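Local coordinates for protein glycosyl hydrolase family 88 (Pedobacter heparinus, PDB 3WIW) that is an unsaturated glucuronyl hydrolase specific for heparin, built as an alpha6/alpha6-barrel, and probably removes unsaturated uronic acid residues from heparin-derived oligosaccharides, at residues 164-176 with 209-223. Numbering follows the deposited sequence. Where two conformers were deposited one is given.
Sequences FGHWQFPVIIDNL and HFRKDYSSYHVISYD
I173 and H209 meet where a short antiparallel strand pair runs out, and the isoleucine can be followed outward from the backbone. Its CB lies 3.8 Å from Y217 O, and its CG2 branch turns to CD2 of the H218 ring. CG1, anti to the backbone N (chi1 -166°), runs past S216 OG and brings CD1 against CB and CD2 of H209, S216 CB and F210 CZ, the last 4.0 Å away. The I173 backbone N, meanwhile, donates to H218 O at 2.9 Å, in the carbonyl plane. H209 NE2 supplies that oxygen with a second bond, 3.0 Å long; H218 O lies in the imidazole plane but is itself approached from above its carbonyl plane. I220 CG1 covers one face of the H209 ring, over its centre. With an alanine at H209, H218 O would probably lose this second donor, and I173 CD1 and I220 CG1 would lose the ring they pack on.

Strands 170-172 and 219-222, joined by V171 N to I220 O and its reciprocal, form two strands of a three-stranded antiparallel sheet completed by 229-233, set among the helices of the alpha6/alpha6-barrel. On one face V171 CG2 reaches the edge of the Y222 ring, 3.7 Å from CE2; on the other, I172 CG2 meets V219 CG2.

A type I turn starting at I172, the last residue of the strand, and ending at N175 carries D174, the predicted proton donor. H218 NE2 gives its hydrogen to the syn lone pair of D174 OD1 over 3.0 Å, the carboxylate and ring planes 20° apart. Q236 N bonds to H218 ND1, so the imidazole is held at both nitrogens, while a water donates to D174 OD2.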
# COMPACT_ATOMS: atom_id res chain seq x y z
N PHE A 164 13.80 -9.36 13.45
CA PHE A 164 15.13 -9.78 13.01
C PHE A 164 16.12 -8.63 13.09
O PHE A 164 15.73 -7.47 13.27
CB PHE A 164 15.09 -10.35 11.59
CG PHE A 164 14.58 -9.38 10.56
CD1 PHE A 164 15.42 -8.43 9.99
CD2 PHE A 164 13.25 -9.42 10.16
CE1 PHE A 164 14.94 -7.54 9.04
CE2 PHE A 164 12.77 -8.54 9.21
CZ PHE A 164 13.62 -7.59 8.66
N GLY A 165 17.40 -8.96 12.98
CA GLY A 165 18.43 -7.95 12.88
C GLY A 165 18.84 -7.37 14.22
O GLY A 165 18.39 -7.82 15.27
N HIS A 166 19.69 -6.35 14.17
CA HIS A 166 20.34 -5.82 15.36
C HIS A 166 19.52 -4.80 16.14
O HIS A 166 19.81 -4.55 17.32
CB HIS A 166 21.65 -5.16 14.96
CG HIS A 166 21.46 -3.91 14.16
ND1 HIS A 166 21.32 -3.93 12.79
CD2 HIS A 166 21.33 -2.62 14.54
CE1 HIS A 166 21.15 -2.70 12.35
NE2 HIS A 166 21.14 -1.88 13.39
N TRP A 167 18.50 -4.20 15.52
CA TRP A 167 17.74 -3.15 16.19
C TRP A 167 17.03 -3.66 17.42
O TRP A 167 16.50 -4.77 17.44
CB TRP A 167 16.67 -2.53 15.29
CG TRP A 167 17.16 -2.09 13.97
CD1 TRP A 167 17.54 -0.83 13.60
CD2 TRP A 167 17.28 -2.90 12.81
NE1 TRP A 167 17.90 -0.81 12.28
CE2 TRP A 167 17.75 -2.08 11.77
CE3 TRP A 167 17.05 -4.26 12.55
CZ2 TRP A 167 17.99 -2.56 10.49
CZ3 TRP A 167 17.29 -4.74 11.29
CH2 TRP A 167 17.75 -3.89 10.27
N GLN A 168 17.03 -2.83 18.45
CA GLN A 168 16.29 -3.09 19.66
C GLN A 168 14.79 -3.06 19.38
O GLN A 168 14.02 -3.89 19.88
CB GLN A 168 16.68 -2.01 20.67
CG GLN A 168 15.90 -2.04 21.92
CD GLN A 168 16.54 -1.23 23.03
OE1 GLN A 168 15.89 -0.89 24.01
NE2 GLN A 168 17.84 -0.94 22.89
N PHE A 169 14.36 -2.10 18.57
CA PHE A 169 12.94 -1.91 18.33
C PHE A 169 12.76 -1.06 17.08
O PHE A 169 12.60 0.15 17.17
CB PHE A 169 12.29 -1.24 19.56
CG PHE A 169 10.78 -1.33 19.59
CD1 PHE A 169 10.00 -0.47 18.82
CD2 PHE A 169 10.14 -2.27 20.40
CE1 PHE A 169 8.61 -0.54 18.84
CE2 PHE A 169 8.74 -2.35 20.42
CZ PHE A 169 7.98 -1.48 19.65
N PRO A 170 12.81 -1.71 15.92
CA PRO A 170 12.72 -0.98 14.66
C PRO A 170 11.28 -0.73 14.26
O PRO A 170 10.44 -1.65 14.34
CB PRO A 170 13.39 -1.93 13.67
CG PRO A 170 13.07 -3.32 14.22
CD PRO A 170 13.03 -3.16 15.72
N VAL A 171 11.00 0.49 13.81
CA VAL A 171 9.68 0.84 13.28
C VAL A 171 9.89 1.46 11.90
O VAL A 171 10.65 2.43 11.75
CB VAL A 171 8.96 1.86 14.20
CG1 VAL A 171 7.58 2.23 13.63
CG2 VAL A 171 8.80 1.27 15.60
N ILE A 172 9.26 0.90 10.89
CA ILE A 172 9.42 1.42 9.54
C ILE A 172 8.21 2.25 9.12
O ILE A 172 7.11 2.06 9.65
CB ILE A 172 9.72 0.30 8.50
CG1 ILE A 172 8.52 -0.65 8.24
CG2 ILE A 172 10.93 -0.50 8.97
CD1 ILE A 172 8.87 -1.81 7.28
N ILE A 173 8.41 3.18 8.19
CA ILE A 173 7.33 4.05 7.74
C ILE A 173 6.16 3.21 7.17
O ILE A 173 4.98 3.60 7.32
CB ILE A 173 7.87 5.10 6.73
CG1 ILE A 173 6.86 6.22 6.51
CG2 ILE A 173 8.23 4.46 5.37
CD1 ILE A 173 6.72 7.19 7.71
N ASP A 174 6.48 2.08 6.53
CA ASP A 174 5.46 1.21 5.92
C ASP A 174 4.43 0.74 6.97
O ASP A 174 3.29 0.40 6.63
CB ASP A 174 6.07 -0.04 5.28
CG ASP A 174 7.44 0.17 4.62
OD1 ASP A 174 8.33 0.87 5.17
OD2 ASP A 174 7.66 -0.46 3.57
N ASN A 175 4.83 0.70 8.24
CA ASN A 175 3.98 0.23 9.34
C ASN A 175 2.72 1.11 9.45
O ASN A 175 1.69 0.63 9.96
CB ASN A 175 4.81 0.20 10.64
CG ASN A 175 4.30 -0.76 11.73
OD1 ASN A 175 5.14 -1.38 12.43
ND2 ASN A 175 2.98 -0.89 11.91
N LEU A 176 2.76 2.36 8.99
CA LEU A 176 1.53 3.17 8.97
C LEU A 176 0.40 2.46 8.23
O LEU A 176 -0.78 2.59 8.59
CB LEU A 176 1.76 4.56 8.35
CG LEU A 176 2.62 5.50 9.20
CD1 LEU A 176 3.11 6.63 8.29
CD2 LEU A 176 1.84 6.05 10.40
N HIS A 209 9.31 10.05 12.68
CA HIS A 209 9.71 9.61 11.34
C HIS A 209 9.89 10.76 10.34
O HIS A 209 10.32 10.51 9.22
CB HIS A 209 8.70 8.61 10.76
CG HIS A 209 9.13 7.19 10.84
ND1 HIS A 209 8.83 6.37 11.91
CD2 HIS A 209 9.80 6.41 9.95
CE1 HIS A 209 9.33 5.17 11.69
NE2 HIS A 209 9.92 5.17 10.51
N PHE A 210 9.57 11.98 10.72
CA PHE A 210 9.55 13.11 9.78
C PHE A 210 10.60 14.14 10.05
O PHE A 210 10.81 14.53 11.20
CB PHE A 210 8.15 13.74 9.69
CG PHE A 210 7.16 12.81 9.07
CD1 PHE A 210 6.53 11.81 9.84
CD2 PHE A 210 6.93 12.86 7.70
CE1 PHE A 210 5.66 10.90 9.24
CE2 PHE A 210 6.07 11.96 7.11
CZ PHE A 210 5.44 10.98 7.86
N ARG A 211 11.27 14.55 8.98
CA ARG A 211 12.24 15.64 9.02
C ARG A 211 11.51 16.97 8.95
O ARG A 211 10.30 17.01 8.71
CB ARG A 211 13.21 15.51 7.84
CG ARG A 211 13.89 14.16 7.80
CD ARG A 211 15.03 14.13 6.77
NE ARG A 211 15.56 12.76 6.58
CZ ARG A 211 15.06 11.87 5.73
NH1 ARG A 211 15.60 10.67 5.66
NH2 ARG A 211 14.05 12.18 4.94
N LYS A 212 12.22 18.09 9.15
CA LYS A 212 11.56 19.39 9.15
C LYS A 212 10.88 19.73 7.82
O LYS A 212 9.89 20.46 7.80
CB LYS A 212 12.53 20.50 9.57
CG LYS A 212 12.98 20.40 11.03
CD LYS A 212 13.53 21.71 11.57
CE LYS A 212 14.80 22.15 10.87
NZ LYS A 212 15.82 21.07 10.83
N ASP A 213 11.39 19.19 6.72
CA ASP A 213 10.77 19.45 5.42
C ASP A 213 9.59 18.52 5.08
O ASP A 213 9.06 18.58 3.96
CB ASP A 213 11.81 19.44 4.30
CG ASP A 213 12.43 18.07 4.06
OD1 ASP A 213 12.13 17.11 4.80
OD2 ASP A 213 13.25 17.95 3.10
N TYR A 214 9.20 17.70 6.05
CA TYR A 214 8.12 16.71 5.91
C TYR A 214 8.48 15.50 5.06
O TYR A 214 7.62 14.64 4.82
CB TYR A 214 6.79 17.32 5.45
CG TYR A 214 6.24 18.34 6.40
CD1 TYR A 214 5.55 17.96 7.54
CD2 TYR A 214 6.41 19.70 6.15
CE1 TYR A 214 5.04 18.91 8.43
CE2 TYR A 214 5.92 20.66 7.02
CZ TYR A 214 5.23 20.27 8.16
OH TYR A 214 4.73 21.24 9.01
N SER A 215 9.73 15.38 4.64
CA SER A 215 10.22 14.08 4.16
C SER A 215 10.28 13.10 5.33
O SER A 215 10.38 13.49 6.50
CB SER A 215 11.60 14.21 3.52
OG SER A 215 12.60 14.60 4.44
N SER A 216 10.22 11.82 5.01
CA SER A 216 10.30 10.81 6.05
C SER A 216 11.58 9.98 5.96
O SER A 216 12.09 9.71 4.85
CB SER A 216 9.07 9.88 6.03
OG SER A 216 8.85 9.33 4.73
N TYR A 217 12.07 9.54 7.13
CA TYR A 217 13.03 8.44 7.25
C TYR A 217 12.35 7.12 6.91
O TYR A 217 11.11 7.00 6.93
CB TYR A 217 13.51 8.32 8.71
CG TYR A 217 14.36 9.48 9.17
CD1 TYR A 217 15.71 9.54 8.84
CD2 TYR A 217 13.82 10.53 9.92
CE1 TYR A 217 16.50 10.59 9.24
CE2 TYR A 217 14.59 11.58 10.33
CZ TYR A 217 15.94 11.61 9.99
OH TYR A 217 16.73 12.64 10.38
N HIS A 218 13.15 6.09 6.68
CA HIS A 218 12.57 4.76 6.54
C HIS A 218 12.39 4.11 7.92
O HIS A 218 11.27 3.71 8.27
CB HIS A 218 13.40 3.88 5.59
CG HIS A 218 12.67 2.66 5.13
ND1 HIS A 218 13.15 1.80 4.17
CD2 HIS A 218 11.47 2.15 5.53
CE1 HIS A 218 12.29 0.82 3.98
NE2 HIS A 218 11.26 1.01 4.80
N VAL A 219 13.47 3.99 8.69
CA VAL A 219 13.48 3.28 9.96
C VAL A 219 13.81 4.21 11.10
O VAL A 219 14.80 4.94 11.06
CB VAL A 219 14.55 2.17 9.96
CG1 VAL A 219 14.49 1.31 11.23
CG2 VAL A 219 14.36 1.29 8.77
N ILE A 220 12.97 4.19 12.12
CA ILE A 220 13.34 4.74 13.42
C ILE A 220 13.50 3.57 14.39
O ILE A 220 12.62 2.70 14.48
CB ILE A 220 12.26 5.71 13.95
CG1 ILE A 220 12.03 6.85 12.94
CG2 ILE A 220 12.63 6.26 15.33
CD1 ILE A 220 13.22 7.77 12.74
N SER A 221 14.64 3.54 15.08
CA SER A 221 14.88 2.54 16.11
C SER A 221 14.69 3.17 17.48
O SER A 221 15.23 4.25 17.76
CB SER A 221 16.28 1.95 16.01
OG SER A 221 16.42 0.91 16.96
N TYR A 222 13.95 2.49 18.34
CA TYR A 222 13.64 3.00 19.67
C TYR A 222 14.25 2.18 20.79
O TYR A 222 14.56 1.00 20.62
CB TYR A 222 12.13 2.98 19.85
CG TYR A 222 11.34 3.94 18.99
CD1 TYR A 222 11.09 5.24 19.42
CD2 TYR A 222 10.80 3.54 17.77
CE1 TYR A 222 10.32 6.12 18.66
CE2 TYR A 222 10.05 4.42 16.98
CZ TYR A 222 9.81 5.71 17.44
OH TYR A 222 9.07 6.60 16.69
N ASP A 223 14.36 2.81 21.96
CA ASP A 223 14.71 2.11 23.18
C ASP A 223 13.42 1.51 23.72
O ASP A 223 12.44 2.23 23.94
CB ASP A 223 15.27 3.12 24.19
CG ASP A 223 15.77 2.47 25.46
OD1 ASP A 223 14.95 1.96 26.26
OD2 ASP A 223 17.00 2.51 25.67
O HOH W 1 18.78 0.09 18.09
O HOH W 2 10.27 -1.44 3.66